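Local coordinates for putative sugar ABC transporter, substrate-binding protein (Clostridium phytofermentans, PDB 4WZZ) that binds L-rhamnose between its two lobes and probably delivers the sugar to an ABC transporter for uptake, at residues Q90-K93 and D99-T102; Q230-L235 and Q260-S265; A226-T231 and I252-K257. All coordinates share one frame; numbering follows the deposited sequence.

Interaction 1 comes first along the chain and lies in one lobe, where the chain leaves edge strand 86-90 of the mixed sheet and meets helix 97-110. Interactions 2 and 3 follow in the other lobe. Both pair helix 224-237 with the region of helix 249-261, beside the parallel four-stranded sheet, and they share Gln230 and Thr231. Their centres are about 8 Å apart. Interaction 1 is about 23 Å from interaction 3 and 31 Å from interaction 2, centre to centre, and touches neither. Two sheet-and-helix lobes with the rhamnose bound between them are the design of the periplasmic-binding-protein family, to which this sugar-binding protein belongs.

Interaction 1 of 3, residues Q90-K93 and D99-T102; sequences QEPK and DQIT
Pro92 sets its ring against the start of helix 97-110. This is the close-packed part of the contact. Ring atom CG of Pro92 lies 3.5 Å from CG of Gln100, and ring atom CB of Pro92 is 4.0 Å from CB of Asp99. The ring also touches Ile60 and Cys103, so it is buried. Gln100 is held from beyond the contact: its amide NE2 donates to the carbonyls of Ala118 and Val61, and OE1 accepts from the backbone N of Asn120. These bonds fix the amide, and the CG methylene is left to meet the proline. The segments form a beta-alpha connection of the Rossmann-like lobe, in which the chain leaves edge strand 86-90 and turns into helix 97-110. Toward solvent the packing is looser. CB of Lys93 approaches OD2 of Asp99 at 3.5 Å, but the lysine chain bends at chi2, chi3 and chi4. NZ of Lys93 stays 5.5 Å from OD2 of Asp99, too far for a salt bridge. Asp99 OD2 instead bonds Ser94 OG. A water accepts from the backbone N of Lys93 at 3.1 Å and donates a weak bond to the carbonyl O of Asp99.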
loop_
_atom_site.group_PDB
_atom_site.type_symbol
_atom_site.label_atom_id
_atom_site.label_comp_id
_atom_site.label_asym_id
_atom_site.label_seq_id
_atom_site.Cartn_x
_atom_site.Cartn_y
_atom_site.Cartn_z
ATOM N N GLN A 90 15.367 -4.078 4.990
ATOM C CA GLN A 90 15.626 -2.832 5.678
ATOM C C GLN A 90 14.336 -2.068 5.910
ATOM O O GLN A 90 13.463 -1.980 5.027
ATOM C CB GLN A 90 16.581 -1.957 4.898
ATOM C CG GLN A 90 18.028 -2.352 5.078
ATOM C CD GLN A 90 18.945 -1.430 4.331
ATOM O OE1 GLN A 90 19.521 -0.514 4.903
ATOM N NE2 GLN A 90 19.069 -1.656 3.032
ATOM N N GLU A 91 14.254 -1.517 7.118
ATOM C CA GLU A 91 13.125 -0.727 7.568
ATOM C C GLU A 91 13.632 0.685 7.861
ATOM O O GLU A 91 14.324 0.902 8.864
ATOM C CB GLU A 91 12.521 -1.315 8.853
ATOM C CG GLU A 91 11.817 -2.689 8.673
ATOM C CD GLU A 91 11.010 -3.099 9.903
ATOM O OE1 GLU A 91 11.442 -2.760 10.992
ATOM O OE2 GLU A 91 9.964 -3.758 9.771
ATOM N N PRO A 92 13.317 1.650 6.980
ATOM C CA PRO A 92 13.701 3.040 7.281
ATOM C C PRO A 92 13.140 3.507 8.627
ATOM O O PRO A 92 12.026 3.151 9.009
ATOM C CB PRO A 92 13.090 3.835 6.119
ATOM C CG PRO A 92 13.053 2.824 4.965
ATOM C CD PRO A 92 12.696 1.515 5.654
ATOM N N LYS A 93 13.922 4.306 9.348
ATOM C CA LYS A 93 13.517 4.791 10.666
ATOM C C LYS A 93 12.175 5.513 10.620
ATOM O O LYS A 93 11.338 5.353 11.516
ATOM C CB LYS A 93 14.581 5.728 11.251
ATOM C CG LYS A 93 14.275 6.140 12.693
ATOM C CD LYS A 93 14.374 7.648 12.884
ATOM C CE LYS A 93 15.784 8.163 12.671
ATOM N NZ LYS A 93 16.682 7.890 13.835
ATOM N N ASP A 99 15.472 8.888 4.951
ATOM C CA ASP A 99 15.824 7.658 5.647
ATOM C C ASP A 99 15.919 6.485 4.688
ATOM O O ASP A 99 16.689 5.555 4.909
ATOM C CB ASP A 99 14.848 7.369 6.793
ATOM C CG ASP A 99 15.077 8.271 7.989
ATOM O OD1 ASP A 99 16.121 8.964 8.018
ATOM O OD2 ASP A 99 14.237 8.275 8.913
ATOM N N GLN A 100 15.165 6.539 3.601
ATOM C CA GLN A 100 15.239 5.507 2.576
ATOM C C GLN A 100 16.510 5.521 1.757
ATOM O O GLN A 100 17.031 4.475 1.378
ATOM C CB GLN A 100 14.037 5.595 1.632
ATOM C CG GLN A 100 13.197 4.414 1.796
ATOM C CD GLN A 100 11.947 4.398 0.974
ATOM O OE1 GLN A 100 11.656 5.317 0.193
ATOM N NE2 GLN A 100 11.178 3.325 1.147
ATOM N N ILE A 101 16.996 6.713 1.453
ATOM C CA ILE A 101 18.209 6.857 0.700
ATOM C C ILE A 101 19.361 6.225 1.471
ATOM O O ILE A 101 20.218 5.564 0.897
ATOM C CB ILE A 101 18.480 8.340 0.412
ATOM C CG1 ILE A 101 17.452 8.845 -0.608
ATOM C CG2 ILE A 101 19.882 8.506 -0.107
ATOM C CD1 ILE A 101 17.295 10.368 -0.666
ATOM N N THR A 102 19.365 6.402 2.787
ATOM C CA THR A 102 20.374 5.769 3.609
ATOM C C THR A 102 20.331 4.249 3.399
ATOM O O THR A 102 21.368 3.609 3.267
ATOM C CB THR A 102 20.159 6.115 5.088
ATOM O OG1 THR A 102 20.302 7.527 5.247
ATOM C CG2 THR A 102 21.163 5.399 5.972
HETATM O O HOH W 1 16.732 4.696 8.157
#

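Interaction 2 of 3, residues Q230-L235 and Q260-S265; sequences QTEAIL and QDKGLS
Lys262 reaches across to Glu232 and Leu235 on helix 224-237. It sits where helix 249-261 gives way to a loop. A Schellman motif ends that helix: Gly263 takes a positive phi of 76°, and two bonds run back into the last turn. One of them joins Gly263 N to the carbonyl O of Gln260. The two helices belong to the alpha/beta lobe built on the parallel sheet 212-219, 179-185, 243-246 and 269-272. The contact lies at the surface.

The lysine and glutamate side chains cross at about a right angle. CE of Lys262 passes over the glutamate stem, 3.7 Å from CG of Glu232. Most of the lysine chain is extended, and its last torsion then bends (chi4 -69°). That bend turns the ammonium group to the carboxylate. The pair forms a salt bridge at the exposed surface, where solvent probably weakens it.

Leu235 and Lys262 run past each other in opposite directions. CD of Lys262 comes within 3.7 Å of CD1 of Leu235, so the aliphatic part of the lysine adds to the apolar contact. Leu235 meets Leu264 differently: these two side chains point at each other, tip to tip. CD1 of Leu264 lies 3.7 Å from CD1 and 4.0 Å from CD2 of Leu235, so one methyl faces both branches. Leu235 also touches Leu259 and Ile241, which extend this apolar patch. Glu232 rests on Val258 of the partner helix as well. At the polar end of the contact, NZ of Lys262 donates to OE2 of Glu232 at 3.1 Å, and OE2 accepts with its anti lone pair, away from the other carboxylate oxygen.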
loop_
_atom_site.group_PDB
_atom_site.type_symbol
_atom_site.label_atom_id
_atom_site.label_comp_id
_atom_site.label_asym_id
_atom_site.label_seq_id
_atom_site.Cartn_x
_atom_site.Cartn_y
_atom_site.Cartn_z
ATOM N N GLN A 230 -3.866 13.649 14.162
ATOM C CA GLN A 230 -4.548 14.177 12.980
ATOM C C GLN A 230 -6.023 13.795 12.965
ATOM O O GLN A 230 -6.844 14.553 12.474
ATOM C CB GLN A 230 -3.849 13.755 11.688
ATOM C CG GLN A 230 -2.493 14.421 11.511
ATOM C CD GLN A 230 -2.559 15.934 11.566
ATOM O OE1 GLN A 230 -3.382 16.561 10.912
ATOM N NE2 GLN A 230 -1.702 16.529 12.389
ATOM N N THR A 231 -6.377 12.633 13.506
ATOM C CA THR A 231 -7.788 12.288 13.637
ATOM C C THR A 231 -8.480 13.303 14.539
ATOM O O THR A 231 -9.570 13.763 14.220
ATOM C CB THR A 231 -7.997 10.848 14.179
ATOM O OG1 THR A 231 -7.362 9.928 13.289
ATOM C CG2 THR A 231 -9.486 10.500 14.260
ATOM N N GLU A 232 -7.860 13.654 15.662
ATOM C CA GLU A 232 -8.431 14.681 16.552
ATOM C C GLU A 232 -8.555 16.016 15.826
ATOM O O GLU A 232 -9.540 16.733 16.000
ATOM C CB GLU A 232 -7.584 14.853 17.823
ATOM C CG GLU A 232 -7.647 13.613 18.712
ATOM C CD GLU A 232 -7.194 13.864 20.141
ATOM O OE1 GLU A 232 -5.980 13.778 20.405
ATOM O OE2 GLU A 232 -8.060 14.153 20.993
ATOM N N ALA A 233 -7.561 16.331 14.993
ATOM C CA ALA A 233 -7.579 17.577 14.225
ATOM C C ALA A 233 -8.722 17.596 13.224
ATOM O O ALA A 233 -9.361 18.640 13.038
ATOM C CB ALA A 233 -6.248 17.779 13.495
ATOM N N ILE A 234 -8.952 16.461 12.552
ATOM C CA ILE A 234 -10.086 16.326 11.644
ATOM C C ILE A 234 -11.409 16.619 12.385
ATOM O O ILE A 234 -12.251 17.413 11.930
ATOM C CB ILE A 234 -10.142 14.926 11.009
ATOM C CG1 ILE A 234 -8.990 14.770 10.007
ATOM C CG2 ILE A 234 -11.505 14.688 10.361
ATOM C CD1 ILE A 234 -8.746 13.364 9.584
ATOM N N LEU A 235 -11.569 15.994 13.542
ATOM C CA LEU A 235 -12.794 16.111 14.324
ATOM C C LEU A 235 -13.010 17.547 14.819
ATOM O O LEU A 235 -14.137 18.038 14.849
ATOM C CB LEU A 235 -12.752 15.127 15.500
ATOM C CG LEU A 235 -12.828 13.642 15.134
ATOM C CD1 LEU A 235 -12.552 12.787 16.353
ATOM C CD2 LEU A 235 -14.159 13.253 14.513
ATOM N N GLN A 260 -13.197 5.327 18.929
ATOM C CA GLN A 260 -13.685 4.501 20.036
ATOM C C GLN A 260 -13.502 5.221 21.362
ATOM O O GLN A 260 -14.428 5.282 22.193
ATOM C CB GLN A 260 -12.971 3.150 20.066
ATOM C CG GLN A 260 -13.507 2.189 21.102
ATOM C CD GLN A 260 -12.736 0.880 21.098
ATOM O OE1 GLN A 260 -13.193 -0.126 20.556
ATOM N NE2 GLN A 260 -11.552 0.894 21.687
ATOM N N ASP A 261 -12.317 5.777 21.586
ATOM C CA ASP A 261 -12.049 6.450 22.860
ATOM C C ASP A 261 -12.985 7.634 23.083
ATOM O O ASP A 261 -13.386 7.905 24.215
ATOM C CB ASP A 261 -10.601 6.936 22.938
ATOM C CG ASP A 261 -9.608 5.805 23.174
ATOM O OD1 ASP A 261 -10.019 4.667 23.514
ATOM O OD2 ASP A 261 -8.397 6.069 23.011
ATOM N N LYS A 262 -13.335 8.340 22.016
ATOM C CA LYS A 262 -14.201 9.510 22.125
ATOM C C LYS A 262 -15.686 9.173 22.107
ATOM O O LYS A 262 -16.526 10.061 22.234
ATOM C CB LYS A 262 -13.914 10.486 21.006
ATOM C CG LYS A 262 -12.532 11.108 21.096
ATOM C CD LYS A 262 -12.266 12.000 19.915
ATOM C CE LYS A 262 -10.987 12.807 20.096
ATOM N NZ LYS A 262 -11.117 13.846 21.162
ATOM N N GLY A 263 -16.024 7.906 21.924
ATOM C CA GLY A 263 -17.420 7.511 21.968
ATOM C C GLY A 263 -18.192 7.888 20.715
ATOM O O GLY A 263 -19.424 8.023 20.766
ATOM N N LEU A 264 -17.483 8.014 19.583
ATOM C CA LEU A 264 -18.058 8.561 18.360
ATOM C C LEU A 264 -18.449 7.526 17.303
ATOM O O LEU A 264 -18.869 7.903 16.210
ATOM C CB LEU A 264 -17.066 9.556 17.726
ATOM C CG LEU A 264 -16.964 10.914 18.421
ATOM C CD1 LEU A 264 -15.768 11.698 17.866
ATOM C CD2 LEU A 264 -18.249 11.717 18.255
ATOM N N SER A 265 -18.325 6.240 17.620
ATOM C CA SER A 265 -18.468 5.187 16.615
ATOM C C SER A 265 -19.844 5.142 15.986
ATOM O O SER A 265 -20.006 4.635 14.870
ATOM C CB SER A 265 -18.140 3.832 17.250
ATOM O OG SER A 265 -16.784 3.834 17.663
#

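Interaction 3 of 3, residues A226-T231 and I252-K257; sequences ASCDQT and IMAAAK
Thr231 points its side chain at Ala255 on the facing helix. Its CB lies 4.2 Å from CA of Ala255, and both branches continue toward that residue. OG1 comes to 3.4 Å from CA of Ala255, and CG2 approaches the same CA at 4.0 Å. With OG1 anti to the carbonyl carbon (chi1 -59°), the hydroxyl can also turn back to its own helix. There OG1 donates to the carbonyl O of Ser227 at 2.9 Å, tilted 30° from the carbonyl plane. The backbone N of Thr231 bonds the same oxygen from the opposite face, so two donors grip it. The buried hydroxyl is thereby satisfied within its helix. The two segments are parts of consecutive helices of the alpha/beta lobe, 224-237 and 249-261, with strand 243-246 between them in the chain. The axes of segments 226-231 and 252-257 cross at -53° and approach to 8.1 Å. Small residues permit this spacing. CB of Ala254 meets both CB of Ser227, at 3.5 Å, and SG of Cys228, at 3.7 Å. The hydroxyl of Ser227 bonds the carbonyl O of Glu223. Leu184 of strand 179-185 touches both Thr231 and Ala255 from the sheet beneath.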
loop_
_atom_site.group_PDB
_atom_site.type_symbol
_atom_site.label_atom_id
_atom_site.label_comp_id
_atom_site.label_asym_id
_atom_site.label_seq_id
_atom_site.Cartn_x
_atom_site.Cartn_y
_atom_site.Cartn_z
ATOM N N ALA A 226 1.047 10.355 15.395
ATOM C CA ALA A 226 0.701 11.414 14.464
ATOM C C ALA A 226 -0.683 11.165 13.855
ATOM O O ALA A 226 -1.462 12.085 13.662
ATOM C CB ALA A 226 1.746 11.517 13.368
ATOM N N SER A 227 -1.002 9.912 13.581
ATOM C CA SER A 227 -2.292 9.611 12.977
ATOM C C SER A 227 -3.442 9.815 13.976
ATOM O O SER A 227 -4.499 10.320 13.609
ATOM C CB SER A 227 -2.314 8.204 12.409
ATOM O OG SER A 227 -1.407 8.092 11.340
ATOM N N CYS A 228 -3.209 9.489 15.242
ATOM C CA CYS A 228 -4.197 9.799 16.289
ATOM C C CYS A 228 -4.406 11.301 16.390
ATOM O O CYS A 228 -5.557 11.788 16.439
ATOM C CB CYS A 228 -3.772 9.241 17.656
ATOM S SG CYS A 228 -3.864 7.430 17.777
ATOM N N ASP A 229 -3.299 12.044 16.423
ATOM C CA ASP A 229 -3.368 13.497 16.545
ATOM C C ASP A 229 -4.118 14.130 15.372
ATOM O O ASP A 229 -4.925 15.036 15.556
ATOM C CB ASP A 229 -1.963 14.104 16.657
ATOM C CG ASP A 229 -1.240 13.738 17.974
ATOM O OD1 ASP A 229 -1.868 13.214 18.913
ATOM O OD2 ASP A 229 -0.021 13.984 18.059
ATOM N N GLN A 230 -3.866 13.649 14.162
ATOM C CA GLN A 230 -4.548 14.177 12.980
ATOM C C GLN A 230 -6.023 13.795 12.965
ATOM O O GLN A 230 -6.844 14.553 12.474
ATOM C CB GLN A 230 -3.849 13.755 11.688
ATOM C CG GLN A 230 -2.493 14.421 11.511
ATOM C CD GLN A 230 -2.559 15.934 11.566
ATOM O OE1 GLN A 230 -3.382 16.561 10.912
ATOM N NE2 GLN A 230 -1.702 16.529 12.389
ATOM N N THR A 231 -6.377 12.633 13.506
ATOM C CA THR A 231 -7.788 12.288 13.637
ATOM C C THR A 231 -8.480 13.303 14.539
ATOM O O THR A 231 -9.570 13.763 14.220
ATOM C CB THR A 231 -7.997 10.848 14.179
ATOM O OG1 THR A 231 -7.362 9.928 13.289
ATOM C CG2 THR A 231 -9.486 10.500 14.260
ATOM N N ILE A 252 -5.746 4.097 9.613
ATOM C CA ILE A 252 -7.096 3.622 9.886
ATOM C C ILE A 252 -7.195 3.035 11.293
ATOM O O ILE A 252 -8.178 3.259 11.997
ATOM C CB ILE A 252 -7.625 2.662 8.806
ATOM C CG1 ILE A 252 -9.152 2.518 8.920
ATOM C CG2 ILE A 252 -6.895 1.314 8.848
ATOM C CD1 ILE A 252 -9.742 1.579 7.888
HETATM N N MSE A 253 -6.191 2.303 11.738
HETATM C CA MSE A 253 -6.313 1.742 13.077
HETATM C C MSE A 253 -6.140 2.818 14.157
HETATM O O MSE A 253 -6.751 2.733 15.227
HETATM C CB MSE A 253 -5.440 0.502 13.282
HETATM C CG MSE A 253 -3.946 0.658 13.102
HETATM SE SE MSE A 253 -3.030 1.363 14.651
HETATM C CE MSE A 253 -4.361 1.099 16.041
ATOM N N ALA A 254 -5.363 3.856 13.868
ATOM C CA ALA A 254 -5.231 4.965 14.793
ATOM C C ALA A 254 -6.544 5.730 14.885
ATOM O O ALA A 254 -6.984 6.050 15.983
ATOM C CB ALA A 254 -4.087 5.897 14.368
ATOM N N ALA A 255 -7.155 6.018 13.737
ATOM C CA ALA A 255 -8.433 6.721 13.728
ATOM C C ALA A 255 -9.483 5.891 14.471
ATOM O O ALA A 255 -10.325 6.426 15.206
ATOM C CB ALA A 255 -8.860 6.979 12.298
ATOM N N ALA A 256 -9.480 4.580 14.249
ATOM C CA ALA A 256 -10.453 3.727 14.944
ATOM C C ALA A 256 -10.326 3.840 16.457
ATOM O O ALA A 256 -11.337 3.901 17.196
ATOM C CB ALA A 256 -10.286 2.292 14.511
ATOM N N LYS A 257 -9.093 3.851 16.928
ATOM C CA LYS A 257 -8.809 3.957 18.351
ATOM C C LYS A 257 -9.337 5.270 18.913
ATOM O O LYS A 257 -9.993 5.291 19.948
ATOM C CB LYS A 257 -7.300 3.833 18.608
ATOM C CG LYS A 257 -6.893 3.986 20.069
ATOM C CD LYS A 257 -7.561 2.955 20.979
ATOM C CE LYS A 257 -6.785 2.727 22.293
ATOM N NZ LYS A 257 -6.659 3.957 23.131
#